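Side-chain contacts in aminoglycoside phosphotransferase (Alicyclobacillus acidocaldarius subsp. acidocaldarius, PDB 4PDY), which probably transfers phosphate to a small molecule, as other members of its kinase-like aminoglycoside phosphotransferase family do, although its own substrate is not established: residues 114-117 with 122-125; 89-92 with 97-100. All blocks are in the same frame, centred on the assembly; numbering follows the deposited sequence. Where two conformers were deposited one is given.

Interaction 1 of 2, residues 114-117 with 122-125; sequences QPAN and EHVA
The backbone N of Asn117 donates to His123 ND1 over 2.9 Å, and the N-H...ND1 angle of 172° makes this bond nearly straight. The donor is tilted 22° out of the imidazole plane, so the approach is at the ring edge rather than over a face. Asn117 touches the same side chain at two further points: its CB stands 3.6 Å from His123 ND1, and its carbonyl O lies 3.2 Å from His123 CB. One residue of the loop thus follows the histidine from its first carbon to its ring nitrogen. Ala116 adds to this edge, with its CA 3.7 Å from His123 ND1. The torsion of His123 explains the reach: CG lies anti to the carbonyl carbon (chi1 -73°), which carries the ring off helix 121-137 toward the loop. Gln114 approaches CE1 with its amide set about crosswise to the ring, but it was deposited in two conformers, so this weak touch is doubtful. The amide oxygen of Asn117 is used locally instead, accepting from Gly119 N in an Asx turn.

The contact joins the end of strand 114-115, whose Gln114 and Pro115 both touch the bound histidine ligand in its pocket, to the start of helix 121-137. Tyr233, on the neighbouring strand 231-233, stacks on the His123 ring, and its hydroxyl is bonded to Glu122. A leucine in place of His123 would probably leave the Asn117 amide without its acceptor and take an aromatic partner from Tyr233. Because ND1 accepts a hydrogen bond in this buried setting, the geometry is consistent with a neutral imidazole carrying its proton on NE2.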
loop_
_atom_site.group_PDB
_atom_site.type_symbol
_atom_site.label_atom_id
_atom_site.label_comp_id
_atom_site.label_asym_id
_atom_site.label_seq_id
_atom_site.Cartn_x
_atom_site.Cartn_y
_atom_site.Cartn_z
ATOM N N GLN A 114 16.010 6.172 2.275
ATOM C CA GLN A 114 15.029 7.205 2.476
ATOM C C GLN A 114 13.692 6.677 2.010
ATOM O O GLN A 114 13.639 5.836 1.121
ATOM C CB GLN A 114 15.387 8.428 1.649
ATOM C CG GLN A 114 15.264 8.162 0.164
ATOM C CD GLN A 114 15.928 9.231 -0.661
ATOM O OE1 GLN A 114 17.059 9.065 -1.112
ATOM N NE2 GLN A 114 15.243 10.344 -0.839
ATOM N N PRO A 115 12.606 7.180 2.599
ATOM C CA PRO A 115 11.280 6.770 2.157
ATOM C C PRO A 115 11.172 7.125 0.671
ATOM O O PRO A 115 11.587 8.208 0.264
ATOM C CB PRO A 115 10.346 7.619 3.029
ATOM C CG PRO A 115 11.166 8.798 3.444
ATOM C CD PRO A 115 12.545 8.257 3.610
ATOM N N ALA A 116 10.659 6.208 -0.141
ATOM C CA ALA A 116 10.606 6.430 -1.581
ATOM C C ALA A 116 9.800 7.685 -1.901
ATOM O O ALA A 116 8.767 7.954 -1.293
ATOM C CB ALA A 116 9.978 5.237 -2.292
ATOM N N ASN A 117 10.291 8.430 -2.874
ATOM C CA ASN A 117 9.635 9.587 -3.382
ATOM C C ASN A 117 8.826 9.137 -4.590
ATOM O O ASN A 117 9.356 8.950 -5.665
ATOM C CB ASN A 117 10.673 10.624 -3.787
ATOM C CG ASN A 117 10.055 11.898 -4.288
ATOM O OD1 ASN A 117 8.862 11.941 -4.642
ATOM N ND2 ASN A 117 10.858 12.960 -4.325
ATOM N N GLU A 122 12.322 7.203 -11.034
ATOM C CA GLU A 122 13.311 6.248 -10.594
ATOM C C GLU A 122 12.871 5.495 -9.330
ATOM O O GLU A 122 13.128 4.293 -9.178
ATOM C CB GLU A 122 14.631 7.012 -10.343
ATOM C CG GLU A 122 15.696 6.267 -9.561
ATOM C CD GLU A 122 16.151 4.973 -10.206
ATOM O OE1 GLU A 122 15.844 4.752 -11.407
ATOM O OE2 GLU A 122 16.817 4.161 -9.502
ATOM N N HIS A 123 12.289 6.224 -8.391
ATOM C CA HIS A 123 11.874 5.621 -7.132
ATOM C C HIS A 123 10.649 4.729 -7.343
ATOM O O HIS A 123 10.556 3.656 -6.775
ATOM C CB HIS A 123 11.550 6.691 -6.098
ATOM C CG HIS A 123 12.754 7.380 -5.551
ATOM N ND1 HIS A 123 12.813 7.821 -4.250
ATOM C CD2 HIS A 123 13.936 7.705 -6.121
ATOM C CE1 HIS A 123 13.982 8.401 -4.040
ATOM N NE2 HIS A 123 14.676 8.351 -5.158
ATOM N N VAL A 124 9.737 5.189 -8.192
ATOM C CA VAL A 124 8.585 4.356 -8.560
ATOM C C VAL A 124 9.027 3.084 -9.286
ATOM O O VAL A 124 8.558 1.979 -8.990
ATOM C CB VAL A 124 7.601 5.160 -9.418
ATOM C CG1 VAL A 124 6.474 4.255 -9.903
ATOM C CG2 VAL A 124 7.000 6.300 -8.638
ATOM N N ALA A 125 9.996 3.243 -10.178
ATOM C CA ALA A 125 10.530 2.119 -10.938
ATOM C C ALA A 125 11.036 1.036 -9.989
ATOM O O ALA A 125 10.776 -0.148 -10.142
ATOM C CB ALA A 125 11.683 2.590 -11.831
#

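Interaction 2 of 2, residues 89-92 with 97-100; sequences VTTS and YVRH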
loop_
_atom_site.group_PDB
_atom_site.type_symbol
_atom_site.label_atom_id
_atom_site.label_comp_id
_atom_site.label_asym_id
_atom_site.label_seq_id
_atom_site.Cartn_x
_atom_site.Cartn_y
_atom_site.Cartn_z
ATOM N N VAL A 89 15.982 -10.544 12.958
ATOM C CA VAL A 89 16.944 -10.972 13.972
ATOM C C VAL A 89 16.188 -11.824 14.972
ATOM O O VAL A 89 15.100 -11.458 15.410
ATOM C CB VAL A 89 17.609 -9.764 14.661
ATOM C CG1 VAL A 89 18.550 -10.256 15.743
ATOM C CG2 VAL A 89 18.318 -8.943 13.594
ATOM N N THR A 90 16.761 -12.953 15.351
ATOM C CA THR A 90 16.119 -13.844 16.299
ATOM C C THR A 90 16.622 -13.611 17.714
ATOM O O THR A 90 17.686 -13.040 17.908
ATOM C CB THR A 90 16.321 -15.314 15.944
ATOM O OG1 THR A 90 17.702 -15.629 15.916
ATOM C CG2 THR A 90 15.685 -15.637 14.575
ATOM N N THR A 91 15.851 -14.045 18.695
ATOM C CA THR A 91 16.211 -13.914 20.085
ATOM C C THR A 91 17.322 -14.916 20.443
ATOM O O THR A 91 17.731 -15.755 19.633
ATOM C CB THR A 91 14.996 -14.188 20.987
ATOM O OG1 THR A 91 14.671 -15.583 20.920
ATOM C CG2 THR A 91 13.790 -13.314 20.611
ATOM N N SER A 92 17.771 -14.841 21.686
ATOM C CA SER A 92 18.770 -15.774 22.180
ATOM C C SER A 92 18.282 -17.224 22.180
ATOM O O SER A 92 19.089 -18.145 22.185
ATOM C CB SER A 92 19.211 -15.388 23.589
ATOM O OG SER A 92 18.113 -15.460 24.471
ATOM N N TYR A 97 10.270 -13.585 17.319
ATOM C CA TYR A 97 9.566 -12.487 17.972
ATOM C C TYR A 97 9.696 -12.677 19.468
ATOM O O TYR A 97 10.101 -13.748 19.915
ATOM C CB TYR A 97 8.067 -12.493 17.559
ATOM C CG TYR A 97 7.365 -13.772 17.973
ATOM C CD1 TYR A 97 6.931 -13.981 19.266
ATOM C CD2 TYR A 97 7.248 -14.808 17.086
ATOM C CE1 TYR A 97 6.361 -15.168 19.653
ATOM C CE2 TYR A 97 6.660 -16.012 17.450
ATOM C CZ TYR A 97 6.237 -16.190 18.741
ATOM O OH TYR A 97 5.670 -17.370 19.126
ATOM N N VAL A 98 9.272 -11.649 20.198
ATOM C CA VAL A 98 9.043 -11.723 21.633
ATOM C C VAL A 98 7.578 -11.337 21.852
ATOM O O VAL A 98 7.138 -10.310 21.362
ATOM C CB VAL A 98 9.954 -10.761 22.443
ATOM C CG1 VAL A 98 9.637 -10.802 23.924
ATOM C CG2 VAL A 98 11.405 -11.107 22.226
ATOM N N ARG A 99 6.878 -12.135 22.637
ATOM C CA ARG A 99 5.502 -11.836 23.000
ATOM C C ARG A 99 5.534 -11.345 24.448
ATOM O O ARG A 99 5.995 -12.068 25.328
ATOM C CB ARG A 99 4.645 -13.095 22.872
ATOM C CG ARG A 99 3.190 -12.923 23.192
ATOM C CD ARG A 99 2.479 -12.206 22.063
ATOM N NE ARG A 99 1.096 -12.054 22.412
ATOM C CZ ARG A 99 0.239 -11.278 21.786
ATOM N NH1 ARG A 99 0.615 -10.579 20.723
ATOM N NH2 ARG A 99 -1.014 -11.235 22.218
ATOM N N HIS A 100 5.037 -10.142 24.688
ATOM C CA HIS A 100 5.049 -9.579 26.047
ATOM C C HIS A 100 3.982 -8.493 26.168
ATOM O O HIS A 100 3.858 -7.630 25.290
ATOM C CB HIS A 100 6.429 -8.995 26.351
ATOM C CG HIS A 100 6.609 -8.530 27.761
ATOM N ND1 HIS A 100 6.590 -9.389 28.836
ATOM C CD2 HIS A 100 6.877 -7.301 28.262
ATOM C CE1 HIS A 100 6.815 -8.705 29.943
ATOM N NE2 HIS A 100 6.986 -7.435 29.623
#
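A small apolar contact of two methyl groups lies between the two ends of the loop that joins strands 88-89 and 98-100, in what is probably the kinase-like N-terminal lobe, its centre about 27 Å from the centre of the chain. The evidence is one short approach, Thr91 CG2 to Val98 CG2 at 3.6 Å, with no hydrogen bond across the segments. The same threonine methyl also rests against the backbone, 3.8 Å from Tyr97 O. The rotation of Thr91 sorts its two branches: OG1 sits between the backbone N and the carbonyl carbon (chi1 70°), while CG2 lies anti to the carbonyl carbon and is turned to Val98. The hydroxyl is satisfied inside the loop by Ser93 OG and Ala95 N. Tyr97 directs its side chain the other way, onto helix 64-79, where its hydroxyl bonds Arg68. Both flanking strands pair antiparallel with strand 103-109, Val89 with Val107 and Val98 with Tyr105, which places the loop as an excursion between two short strands on a shared partner. This layout, with helix 64-79 nearby, is consistent with the antiparallel sheet and single long helix of a protein-kinase-like N-terminal lobe.

From the N terminus, interaction 2 comes first: segments 89-92 and 97-100, four residues apart, close the loop between strands 88-89 and 98-100. The chain then runs through strand 103-109, the partner of both, and passes Trp110, Val111 and Gly113, which line the pocket holding the bound histidine. Interaction 1 follows; four residues lie between segments 114-117 and 122-125, which connect strand 114-115 to helix 121-137. The two contacts are in series, neither nested nor crossed. The centres of interactions 1 and 2 lie about 31 Å apart. Interaction 2 belongs to the antiparallel sheet of the N-terminal lobe, whereas interaction 1 ties the sheet containing strands 114-115 and 231-233 to the helical part.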